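Local atomic coordinates of uncharacterized protein (Bacteroides ovatus, PDB entry 3P02), a protein that is of unknown function but carries a BT_3044-like C-terminal domain, a strongly curled antiparallel beta sheet, after an N-terminal DUF4973 domain. Residues P247-S253 with T265-D271; V297-L301 with D313-W317; K211-T217 with K229-E235; S158-S164 with S180-L185. One frame throughout, in Å; residues are numbered along the deposited sequence. Where two conformers were deposited one is given.

How the interactions relate
All four contacts belong to the curled antiparallel sheet of the C-terminal domain. Strand 228-234 of interaction 3 lies beside 242-255 of interaction 1, and Tyr249 OH reaches past it to Thr217 O, 2.6 Å away; the centres of the two contacts are about 14 Å apart. Interaction 2 adds the next strand, with Thr265 O 2.8 Å from Arg299 N, and covers it with the C-terminal tail. Interaction 4 meets that tail, with Lys315 O 2.7 Å from Arg160 N, and touches interaction 1, where Ile269 CD1 is 3.9 Å from Phe161 CE2. No active site is known; one 1,2-ethanediol, probably from the crystallisation liquor, touches interactions 2 and 4.

Interaction 1 (P247-S253 with T265-D271)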
# COMPACT_ATOMS: atom_id res chain seq x y z
N PRO A 247 12.80 18.28 10.63
CA PRO A 247 11.58 17.97 11.39
C PRO A 247 11.87 17.16 12.65
O PRO A 247 12.97 16.59 12.83
CB PRO A 247 10.70 17.18 10.40
CG PRO A 247 11.31 17.40 9.05
CD PRO A 247 12.78 17.61 9.30
N THR A 248 10.89 17.14 13.57
CA THR A 248 10.95 16.35 14.81
C THR A 248 9.68 15.51 14.94
O THR A 248 8.67 15.80 14.29
CB THR A 248 11.11 17.23 16.05
OG1 THR A 248 9.94 18.04 16.18
CG2 THR A 248 12.38 18.07 16.02
N TYR A 249 9.72 14.48 15.77
CA TYR A 249 8.49 13.72 16.00
C TYR A 249 8.42 13.23 17.42
O TYR A 249 9.44 13.13 18.13
CB TYR A 249 8.30 12.55 15.02
CG TYR A 249 9.22 11.37 15.26
CD1 TYR A 249 10.56 11.42 14.87
CD2 TYR A 249 8.74 10.19 15.80
CE1 TYR A 249 11.39 10.31 15.02
CE2 TYR A 249 9.57 9.07 15.95
CZ TYR A 249 10.90 9.14 15.57
OH TYR A 249 11.74 8.07 15.77
N LYS A 250 7.19 12.92 17.81
CA LYS A 250 6.87 12.31 19.09
C LYS A 250 5.96 11.14 18.84
O LYS A 250 5.12 11.19 17.92
CB LYS A 250 6.21 13.30 20.05
CG LYS A 250 7.13 14.42 20.54
CD LYS A 250 6.47 15.24 21.66
CE LYS A 250 6.57 14.57 23.01
NZ LYS A 250 5.84 15.32 24.06
N VAL A 251 6.16 10.08 19.60
CA VAL A 251 5.36 8.86 19.51
C VAL A 251 4.84 8.59 20.89
O VAL A 251 5.64 8.54 21.83
CB VAL A 251 6.12 7.62 18.97
CG1 VAL A 251 5.22 6.39 18.96
CG2 VAL A 251 6.68 7.84 17.59
N SER A 252 3.53 8.34 21.02
CA SER A 252 2.92 7.99 22.32
C SER A 252 1.77 7.05 22.08
O SER A 252 1.21 7.01 20.98
CB SER A 252 2.43 9.23 23.06
OG SER A 252 1.54 9.97 22.23
N SER A 253 1.42 6.29 23.10
CA SER A 253 0.31 5.36 23.05
C SER A 253 -0.39 5.37 24.36
O SER A 253 0.23 5.67 25.39
CB SER A 253 0.78 3.93 22.76
OG SER A 253 1.26 3.78 21.43
N THR A 265 -2.47 4.86 19.20
CA THR A 265 -1.07 5.19 18.96
C THR A 265 -1.01 6.49 18.17
O THR A 265 -1.61 6.60 17.09
CB THR A 265 -0.33 4.05 18.25
OG1 THR A 265 -0.26 2.96 19.18
CG2 THR A 265 1.09 4.45 17.83
N TYR A 266 -0.25 7.47 18.70
CA TYR A 266 -0.13 8.79 18.06
C TYR A 266 1.28 9.06 17.61
O TYR A 266 2.23 8.79 18.35
CB TYR A 266 -0.55 9.90 19.06
CG TYR A 266 -1.84 9.61 19.80
CD1 TYR A 266 -3.07 9.76 19.18
CD2 TYR A 266 -1.82 9.20 21.13
CE1 TYR A 266 -4.26 9.49 19.86
CE2 TYR A 266 -3.00 8.94 21.83
CZ TYR A 266 -4.22 9.11 21.20
OH TYR A 266 -5.37 8.84 21.89
N ILE A 267 1.42 9.56 16.37
CA ILE A 267 2.70 10.02 15.86
C ILE A 267 2.46 11.44 15.42
O ILE A 267 1.55 11.68 14.62
CB ILE A 267 3.32 9.15 14.74
CG1 ILE A 267 3.49 7.71 15.24
CG2 ILE A 267 4.71 9.73 14.32
CD1 ILE A 267 3.87 6.73 14.12
N VAL A 268 3.24 12.38 15.94
CA VAL A 268 3.07 13.77 15.55
C VAL A 268 4.40 14.26 15.03
O VAL A 268 5.40 14.16 15.73
CB VAL A 268 2.51 14.67 16.68
CG1 VAL A 268 2.33 16.11 16.19
CG2 VAL A 268 1.19 14.13 17.23
N ILE A 269 4.42 14.73 13.78
CA ILE A 269 5.61 15.28 13.11
C ILE A 269 5.48 16.79 13.11
O ILE A 269 4.45 17.31 12.69
CB ILE A 269 5.76 14.72 11.67
CG1 ILE A 269 5.78 13.15 11.63
CG2 ILE A 269 6.96 15.34 10.95
CD1 ILE A 269 5.52 12.58 10.24
N SER A 270 6.53 17.50 13.52
CA SER A 270 6.52 18.96 13.55
C SER A 270 7.74 19.53 12.87
O SER A 270 8.63 18.78 12.45
CB SER A 270 6.44 19.47 14.99
OG SER A 270 5.30 18.98 15.68
N ASP A 271 7.77 20.86 12.71
CA ASP A 271 8.94 21.57 12.20
C ASP A 271 9.28 21.21 10.74
O ASP A 271 10.44 21.20 10.35
CB ASP A 271 10.17 21.37 13.11
CG ASP A 271 9.94 21.80 14.54
OD1 ASP A 271 9.30 22.84 14.75
OD2 ASP A 271 10.30 21.03 15.43
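Residues 265-271 run antiparallel to 247-253 in a beta hairpin, their axes 4.7 Å apart at closest and their directions 161° apart. Thr265 faces Ser253 in a non-hydrogen-bonded pair, where two small hydroxyls bond, Ser253 OG to Thr265 OG1 at 2.8 Å. Tyr266 pairs with Ser252: Tyr266 N gives to Ser252 O at 2.7 Å and Ser252 N to Tyr266 O at 3.0 Å, while Tyr266 OH bonds to Glu254. Ile267 turns to the face of Tyr249, Val251 and Ile269, its CG1 4.0 Å from Val251 CG2; its branched, apolar side chain suits a buried strand position. Val268 exchanges two 3.0 Å bonds with Lys250, Lys250 N to Val268 O and Val268 N to Lys250 O, on the face of Ser252 and Tyr266, where a lysine can reach solvent. Buried Ile269 packs its CG1 4.3 Å from Tyr249 CB. Ser270 N gives to Thr248 O at 2.8 Å, and Thr248 N to Ser270 O at 3.0 Å. Asp271 takes left-handed backbone angles (phi/psi 65/35). Within the C-terminal domain's large antiparallel sheet the hairpin lies between strand 228-234, whose Met230 packs on Tyr249, and strand 287-302, bonded through the backbone of Thr265, Ile267 and Ile269.

Interaction 2 (V297-L301 with D313-W317); sequences VSRDL and DSKWW. With EDO (1,2-ethanediol), chain C.
The chain's C-terminal tail here covers a strand in the C-terminal domain's sheet: residues 313-316 cross 297-301 of strand 287-302, end-to-end directions 110° apart. Arg299 and Ser314 come nearest, CA to CA 4.6 Å. The strand is extended; the tail leaves a 3-10 segment at Asp313 and Ser314, and left-handed Lys315 (phi/psi 69/7) turns the chain. Asp300 N donates to Asp313 O at 3.0 Å. Arg299 (m, t, t) donates from NH1 to Ser314 O at 3.1 Å and lays its guanidinium flat on Trp316, centres 3.9 Å apart, planes at 28°; Arg299 NH2 donates to Ser158 O. The turn is an ST turn, Trp316 N donating to Ser314 OG at 3.2 Å, serine's short hydroxyl also bonding to Gly311 O. Trp316 (chi1 m, chi2 -50°) is flanked by Leu301, CD2 3.7 Å from the indole CZ3. Lys315 (m, m, t, p) points toward the strand, CB 3.5 Å from Val297 CG2, and its NZ donates to Ser298 O and 1,2-ethanediol O2, both at 3.0 Å. One water joins Lys315 NZ to Ser298 N; another donates to Asp300 OD2 (2.8 Å) and Asp313 OD2 (2.7 Å), and Asp300 OD1 bonds to His264 ND1.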
# COMPACT_ATOMS: atom_id res chain seq x y z
N VAL A 297 -0.71 11.22 12.88
CA VAL A 297 -1.53 10.04 12.71
C VAL A 297 -2.07 9.64 14.08
O VAL A 297 -1.36 9.75 15.10
CB VAL A 297 -0.82 8.86 11.97
CG1 VAL A 297 0.26 8.21 12.82
CG2 VAL A 297 -1.83 7.81 11.48
N SER A 298 -3.30 9.17 14.10
CA SER A 298 -3.93 8.66 15.31
C SER A 298 -4.48 7.27 14.96
O SER A 298 -5.48 7.17 14.24
CB SER A 298 -5.02 9.62 15.78
OG SER A 298 -5.72 9.10 16.89
N ARG A 299 -3.77 6.22 15.36
CA ARG A 299 -4.16 4.85 15.04
C ARG A 299 -5.00 4.24 16.15
O ARG A 299 -4.68 4.45 17.31
CB ARG A 299 -2.93 3.95 14.85
CG ARG A 299 -1.77 4.50 14.01
CD ARG A 299 -0.80 3.38 13.68
NE ARG A 299 0.43 3.84 13.01
CZ ARG A 299 0.52 4.17 11.72
NH1 ARG A 299 -0.56 4.20 10.95
NH2 ARG A 299 1.69 4.57 11.22
N ASP A 300 -6.02 3.47 15.78
CA ASP A 300 -6.84 2.65 16.67
C ASP A 300 -6.48 1.23 16.36
O ASP A 300 -6.63 0.79 15.21
CB ASP A 300 -8.33 2.89 16.44
CG ASP A 300 -8.86 4.21 16.95
OD1 ASP A 300 -8.07 4.98 17.53
OD2 ASP A 300 -10.06 4.48 16.75
N LEU A 301 -5.89 0.54 17.33
CA LEU A 301 -5.40 -0.81 17.10
C LEU A 301 -6.04 -1.76 18.07
O LEU A 301 -5.97 -1.56 19.29
CB LEU A 301 -3.87 -0.85 17.28
CG LEU A 301 -3.06 0.09 16.36
CD1 LEU A 301 -1.63 0.28 16.91
CD2 LEU A 301 -3.04 -0.45 14.92
N ASP A 313 -9.01 1.81 10.50
CA ASP A 313 -8.83 2.75 11.63
C ASP A 313 -7.37 2.66 12.19
O ASP A 313 -6.97 3.55 12.96
CB ASP A 313 -9.86 2.54 12.74
CG ASP A 313 -11.26 3.06 12.36
OD1 ASP A 313 -11.38 3.75 11.32
OD2 ASP A 313 -12.21 2.82 13.12
N SER A 314 -6.57 1.64 11.73
CA SER A 314 -5.15 1.56 12.05
C SER A 314 -4.40 2.66 11.32
O SER A 314 -3.29 3.01 11.70
CB SER A 314 -4.58 0.21 11.63
OG SER A 314 -4.63 0.13 10.20
N LYS A 315 -5.02 3.17 10.22
CA LYS A 315 -4.46 4.20 9.34
C LYS A 315 -3.25 3.68 8.53
O LYS A 315 -2.65 4.46 7.80
CB LYS A 315 -4.08 5.51 10.08
CG LYS A 315 -5.14 6.05 11.03
CD LYS A 315 -6.50 6.34 10.35
CE LYS A 315 -7.56 6.69 11.39
NZ LYS A 315 -7.30 8.00 12.05
N TRP A 316 -2.93 2.37 8.59
CA TRP A 316 -1.84 1.85 7.74
C TRP A 316 -2.35 1.68 6.30
O TRP A 316 -1.55 1.56 5.37
CB TRP A 316 -1.37 0.50 8.26
CG TRP A 316 -0.44 0.60 9.42
CD1 TRP A 316 0.69 1.38 9.52
CD2 TRP A 316 -0.46 -0.22 10.58
NE1 TRP A 316 1.34 1.12 10.70
CE2 TRP A 316 0.66 0.13 11.37
CE3 TRP A 316 -1.30 -1.26 11.01
CZ2 TRP A 316 0.96 -0.52 12.58
CZ3 TRP A 316 -1.01 -1.90 12.21
CH2 TRP A 316 0.11 -1.52 12.99
N TRP A 317 -3.67 1.59 6.15
CA TRP A 317 -4.40 1.40 4.88
C TRP A 317 -5.82 1.93 5.06
O TRP A 317 -6.10 2.52 6.13
CB TRP A 317 -4.39 -0.09 4.43
CG TRP A 317 -4.55 -1.04 5.58
CD1 TRP A 317 -5.70 -1.33 6.25
CD2 TRP A 317 -3.50 -1.77 6.25
NE1 TRP A 317 -5.45 -2.22 7.27
CE2 TRP A 317 -4.10 -2.51 7.29
CE3 TRP A 317 -2.11 -1.89 6.04
CZ2 TRP A 317 -3.36 -3.30 8.18
CZ3 TRP A 317 -1.39 -2.69 6.91
CH2 TRP A 317 -2.00 -3.35 7.97
OXT TRP A 317 -6.64 1.80 4.12
C1 EDO C . -5.89 10.78 9.01
O1 EDO C . -5.22 9.67 9.59
C2 EDO C . -7.32 10.39 8.68
O2 EDO C . -7.97 9.87 9.84
O HOH W 1 -5.14 10.06 12.16
O HOH W 2 -11.82 2.58 15.81

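Interaction 3 (K211-T217 with K229-E235)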
# COMPACT_ATOMS: atom_id res chain seq x y z
N LYS A 211 8.38 13.59 -4.83
CA LYS A 211 8.68 12.79 -3.63
C LYS A 211 9.56 13.53 -2.62
O LYS A 211 10.63 14.07 -2.95
CB LYS A 211 9.40 11.50 -4.04
CG LYS A 211 8.46 10.48 -4.70
CD LYS A 211 9.21 9.30 -5.32
CE LYS A 211 9.89 8.44 -4.27
NZ LYS A 211 10.74 7.38 -4.89
N VAL A 212 9.09 13.54 -1.37
CA VAL A 212 9.83 14.13 -0.24
C VAL A 212 10.01 13.02 0.78
O VAL A 212 9.02 12.42 1.22
CB VAL A 212 9.13 15.36 0.36
CG1 VAL A 212 9.90 15.85 1.59
CG2 VAL A 212 9.00 16.48 -0.69
N PHE A 213 11.26 12.72 1.11
CA PHE A 213 11.58 11.63 2.02
C PHE A 213 11.68 12.12 3.45
O PHE A 213 12.16 13.23 3.70
CB PHE A 213 12.92 11.00 1.62
CG PHE A 213 12.93 10.31 0.27
CD1 PHE A 213 13.16 11.04 -0.90
CD2 PHE A 213 12.67 8.95 0.17
CE1 PHE A 213 13.10 10.41 -2.16
CE2 PHE A 213 12.64 8.32 -1.09
CZ PHE A 213 12.86 9.05 -2.24
N LEU A 214 11.24 11.27 4.38
CA LEU A 214 11.32 11.48 5.83
C LEU A 214 11.96 10.30 6.46
O LEU A 214 11.55 9.16 6.17
CB LEU A 214 9.92 11.69 6.46
CG LEU A 214 9.20 12.99 6.07
CD1 LEU A 214 7.70 12.91 6.43
CD2 LEU A 214 9.88 14.22 6.72
N GLN A 215 12.92 10.55 7.34
CA GLN A 215 13.56 9.47 8.09
C GLN A 215 13.30 9.68 9.56
O GLN A 215 13.57 10.76 10.08
CB GLN A 215 15.06 9.40 7.79
CG GLN A 215 15.80 8.30 8.55
CD GLN A 215 17.27 8.28 8.21
OE1 GLN A 215 17.69 8.82 7.19
NE2 GLN A 215 18.07 7.65 9.04
N PHE A 216 12.77 8.65 10.22
CA PHE A 216 12.49 8.68 11.66
C PHE A 216 13.69 8.09 12.38
O PHE A 216 13.89 6.88 12.35
CB PHE A 216 11.21 7.85 11.94
CG PHE A 216 9.97 8.47 11.36
CD1 PHE A 216 9.64 8.27 10.01
CD2 PHE A 216 9.15 9.28 12.13
CE1 PHE A 216 8.50 8.86 9.46
CE2 PHE A 216 7.99 9.84 11.59
CZ PHE A 216 7.68 9.64 10.24
N THR A 217 14.51 8.93 12.99
CA THR A 217 15.70 8.41 13.68
C THR A 217 15.36 7.95 15.09
O THR A 217 14.34 8.34 15.65
CB THR A 217 16.83 9.49 13.77
OG1 THR A 217 16.55 10.36 14.89
CG2 THR A 217 17.01 10.30 12.45
N LYS A 229 14.70 13.22 16.53
CA LYS A 229 15.19 13.85 15.30
C LYS A 229 14.71 13.10 14.05
O LYS A 229 14.46 11.88 14.07
CB LYS A 229 16.74 13.84 15.28
CG LYS A 229 17.40 14.70 16.34
CD LYS A 229 18.93 14.54 16.28
CE LYS A 229 19.54 15.01 17.56
NZ LYS A 229 21.02 14.92 17.50
N MSE A 230 14.63 13.85 12.95
CA MSE A 230 14.31 13.34 11.63
C MSE A 230 15.26 13.90 10.61
O MSE A 230 15.96 14.90 10.87
CB MSE A 230 12.88 13.73 11.24
CG MSE A 230 11.85 13.17 12.21
SE MSE A 230 10.08 13.50 11.58
CE MSE A 230 10.19 12.25 10.06
N LYS A 231 15.28 13.26 9.44
CA LYS A 231 15.93 13.79 8.25
C LYS A 231 14.81 14.03 7.23
O LYS A 231 13.84 13.27 7.20
CB LYS A 231 16.99 12.85 7.69
CG LYS A 231 18.19 12.72 8.63
CD LYS A 231 19.21 11.70 8.15
CE LYS A 231 20.34 11.52 9.14
NZ LYS A 231 21.30 10.48 8.69
N ILE A 232 14.96 15.05 6.40
CA ILE A 232 14.03 15.35 5.32
C ILE A 232 14.86 15.68 4.07
O ILE A 232 15.84 16.44 4.17
CB ILE A 232 13.01 16.48 5.68
CG1 ILE A 232 11.88 16.54 4.61
CG2 ILE A 232 13.72 17.87 5.87
CD1 ILE A 232 10.70 17.54 4.98
N TRP A 233 14.48 15.13 2.91
CA TRP A 233 15.23 15.45 1.70
C TRP A 233 14.43 15.10 0.45
O TRP A 233 13.41 14.43 0.52
CB TRP A 233 16.60 14.70 1.70
CG TRP A 233 16.51 13.22 1.48
CD1 TRP A 233 16.73 12.54 0.32
CD2 TRP A 233 16.24 12.21 2.48
NE1 TRP A 233 16.59 11.19 0.51
CE2 TRP A 233 16.30 10.95 1.83
CE3 TRP A 233 16.02 12.24 3.87
CZ2 TRP A 233 16.15 9.74 2.52
CZ3 TRP A 233 15.79 11.05 4.54
CH2 TRP A 233 15.85 9.81 3.87
N ALA A 234 14.93 15.54 -0.71
CA ALA A 234 14.37 15.18 -1.99
C ALA A 234 15.45 14.58 -2.84
O ALA A 234 16.63 14.86 -2.60
CB ALA A 234 13.76 16.40 -2.70
N GLU A 235 15.08 13.73 -3.79
CA GLU A 235 16.06 13.19 -4.76
C GLU A 235 16.01 13.98 -6.08
O GLU A 235 17.02 14.02 -6.79
CB GLU A 235 15.80 11.72 -5.07
CG GLU A 235 16.25 10.79 -3.97
CD GLU A 235 15.97 9.33 -4.22
OE1 GLU A 235 15.28 9.00 -5.22
OE2 GLU A 235 16.43 8.51 -3.40
O HOH W 3 12.50 13.73 -4.91
O HOH W 4 12.68 9.33 -5.84
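Lys229 O is the most heavily used acceptor, taking Thr217 OG1 at 2.7 Å and Thr217 N at 3.1 Å; threonine can offer both. Two hydrogen-bonded pairs follow: Gln215 N to Lys231 O at 2.9 Å with Lys231 N to Gln215 O at 3.1 Å, and Phe213 N to Trp233 O at 2.8 Å with Trp233 N to Phe213 O at 3.1 Å. Where the hairpin opens, waters bridge Lys211 O to Glu235 N and Lys211 NZ to Glu235 OE1. On the face of Phe213 and Gln215, the indole of Trp233 covers Phe213 CB, 3.5 Å from the six-membered ring centroid, a CH-pi contact. The other face is apolar: Met230, present as selenomethionine, lays its CE methyl over the Phe216 ring, 3.5 Å from the centroid, a CH-pi and Met-aromatic contact (SE to centroid 4.7 Å), and Ile232 CG1 lies 3.7 Å from both Val212 CG1 and Leu214 CD2. The hairpin sits between strand 192-196, bonded to 211-217, and strand 242-255, packed against Met230 and Ile232.

Interaction 4 (S158-S164 with S180-L185); sequences SGRFSGS and STEIKL. With EDO (1,2-ethanediol), chain C.
Strands 159-162 and 182-185 pair antiparallel in the curled sheet; axes approach to 4.5 Å and directions differ by 142°. Ser162 also bonds through its backbone to Ser296, consistent with a sheet curled on itself. Backbone bonds set the register: Gly159 N to Leu185 O 3.0 Å, Leu185 N to Gly159 O 2.8 Å, Phe161 N to Ile183 O and Ile183 N to Phe161 O both 2.9 Å, then Gly163 N to Thr181 O 2.9 Å. At Gly159 (phi/psi 109/-154) a CB would press against Ser158 O, and at Gly163 it would clash with Ser180 O and Ile183 CG1. Beside Lys184, Arg160 (m, t, m, chi4 107°) makes a salt bridge from NH1 to OE1 of Glu182 (t, t, chi3 -79°) at 2.9 Å; Arg160 NE bonds to Trp317 O. On the buried face Leu185 (m, p) sets CD2 over the Phe161 ring (chi1 m), 3.6 Å from its centroid. A water bridges Gly163 O and Ser180 N, and 1,2-ethanediol O1 donates to Arg160 O at 2.5 Å.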
# COMPACT_ATOMS: atom_id res chain seq x y z
N SER A 158 4.05 4.65 8.72
CA SER A 158 3.43 4.82 7.41
C SER A 158 1.92 4.96 7.43
O SER A 158 1.26 4.74 8.45
CB SER A 158 3.82 3.64 6.52
OG SER A 158 3.22 2.44 7.00
N GLY A 159 1.37 5.27 6.27
CA GLY A 159 -0.07 5.27 6.11
C GLY A 159 -0.71 6.62 5.96
O GLY A 159 -0.09 7.58 5.50
N ARG A 160 -1.97 6.68 6.34
CA ARG A 160 -2.83 7.84 6.11
C ARG A 160 -2.70 8.84 7.25
O ARG A 160 -3.34 8.67 8.28
CB ARG A 160 -4.29 7.41 5.88
CG ARG A 160 -4.40 6.47 4.67
CD ARG A 160 -5.85 6.08 4.36
NE ARG A 160 -6.44 5.32 5.45
CZ ARG A 160 -7.35 5.77 6.31
NH1 ARG A 160 -7.77 7.03 6.25
NH2 ARG A 160 -7.84 4.96 7.24
N PHE A 161 -1.90 9.90 7.05
CA PHE A 161 -1.76 10.91 8.08
C PHE A 161 -2.68 12.09 7.83
O PHE A 161 -3.03 12.36 6.68
CB PHE A 161 -0.30 11.47 8.08
CG PHE A 161 0.68 10.61 8.84
CD1 PHE A 161 0.89 9.28 8.48
CD2 PHE A 161 1.41 11.13 9.89
CE1 PHE A 161 1.77 8.47 9.21
CE2 PHE A 161 2.33 10.34 10.59
CZ PHE A 161 2.50 9.01 10.24
N SER A 162 -3.04 12.81 8.91
CA SER A 162 -3.78 14.07 8.77
C SER A 162 -2.82 15.09 8.16
O SER A 162 -1.71 15.29 8.68
CB SER A 162 -4.30 14.57 10.12
OG SER A 162 -5.20 13.66 10.69
N GLY A 163 -3.23 15.74 7.08
CA GLY A 163 -2.36 16.71 6.42
C GLY A 163 -2.80 18.16 6.51
O GLY A 163 -2.14 19.03 5.92
N SER A 164 -3.93 18.43 7.20
CA SER A 164 -4.49 19.80 7.22
C SER A 164 -3.57 20.86 7.88
O SER A 164 -3.79 22.05 7.66
CB SER A 164 -5.85 19.83 7.90
OG SER A 164 -6.77 19.04 7.15
N SER A 180 -4.01 19.35 2.04
CA SER A 180 -4.73 18.10 1.83
C SER A 180 -5.15 17.54 3.16
O SER A 180 -4.32 17.48 4.07
CB SER A 180 -3.83 17.10 1.10
OG SER A 180 -3.40 17.63 -0.15
N THR A 181 -6.41 17.07 3.27
CA THR A 181 -6.88 16.52 4.54
C THR A 181 -6.12 15.27 4.91
O THR A 181 -5.87 15.05 6.12
CB THR A 181 -8.40 16.23 4.54
OG1 THR A 181 -8.69 15.25 3.56
CG2 THR A 181 -9.23 17.47 4.32
N GLU A 182 -5.73 14.47 3.91
CA GLU A 182 -4.96 13.27 4.13
C GLU A 182 -3.69 13.30 3.29
O GLU A 182 -3.74 13.69 2.11
CB GLU A 182 -5.81 12.05 3.76
CG GLU A 182 -5.15 10.73 4.06
CD GLU A 182 -6.09 9.59 3.74
OE1 GLU A 182 -7.00 9.31 4.56
OE2 GLU A 182 -5.94 9.01 2.64
N ILE A 183 -2.57 12.90 3.89
CA ILE A 183 -1.30 12.77 3.21
C ILE A 183 -0.81 11.37 3.52
O ILE A 183 -0.64 11.03 4.70
CB ILE A 183 -0.27 13.86 3.61
CG1 ILE A 183 -0.73 15.24 3.04
CG2 ILE A 183 1.15 13.47 3.11
CD1 ILE A 183 0.15 16.39 3.41
N LYS A 184 -0.63 10.56 2.48
CA LYS A 184 -0.12 9.19 2.67
C LYS A 184 1.39 9.17 2.76
O LYS A 184 2.08 9.80 1.93
CB LYS A 184 -0.55 8.30 1.51
CG LYS A 184 -0.49 6.80 1.84
CD LYS A 184 -1.13 5.93 0.75
CE LYS A 184 -2.62 6.14 0.58
NZ LYS A 184 -3.22 5.05 -0.24
N LEU A 185 1.92 8.44 3.75
CA LEU A 185 3.35 8.22 3.90
C LEU A 185 3.61 6.81 3.37
O LEU A 185 3.10 5.83 3.93
CB LEU A 185 3.80 8.39 5.38
CG LEU A 185 4.21 9.84 5.80
CD1 LEU A 185 3.29 10.91 5.27
CD2 LEU A 185 4.48 9.96 7.31
C1 EDO C . -5.89 10.78 9.01
O1 EDO C . -5.22 9.67 9.59
C2 EDO C . -7.32 10.39 8.68
O2 EDO C . -7.97 9.87 9.84
O HOH W 5 -1.38 19.42 3.35
O HOH W 6 -6.38 16.61 8.28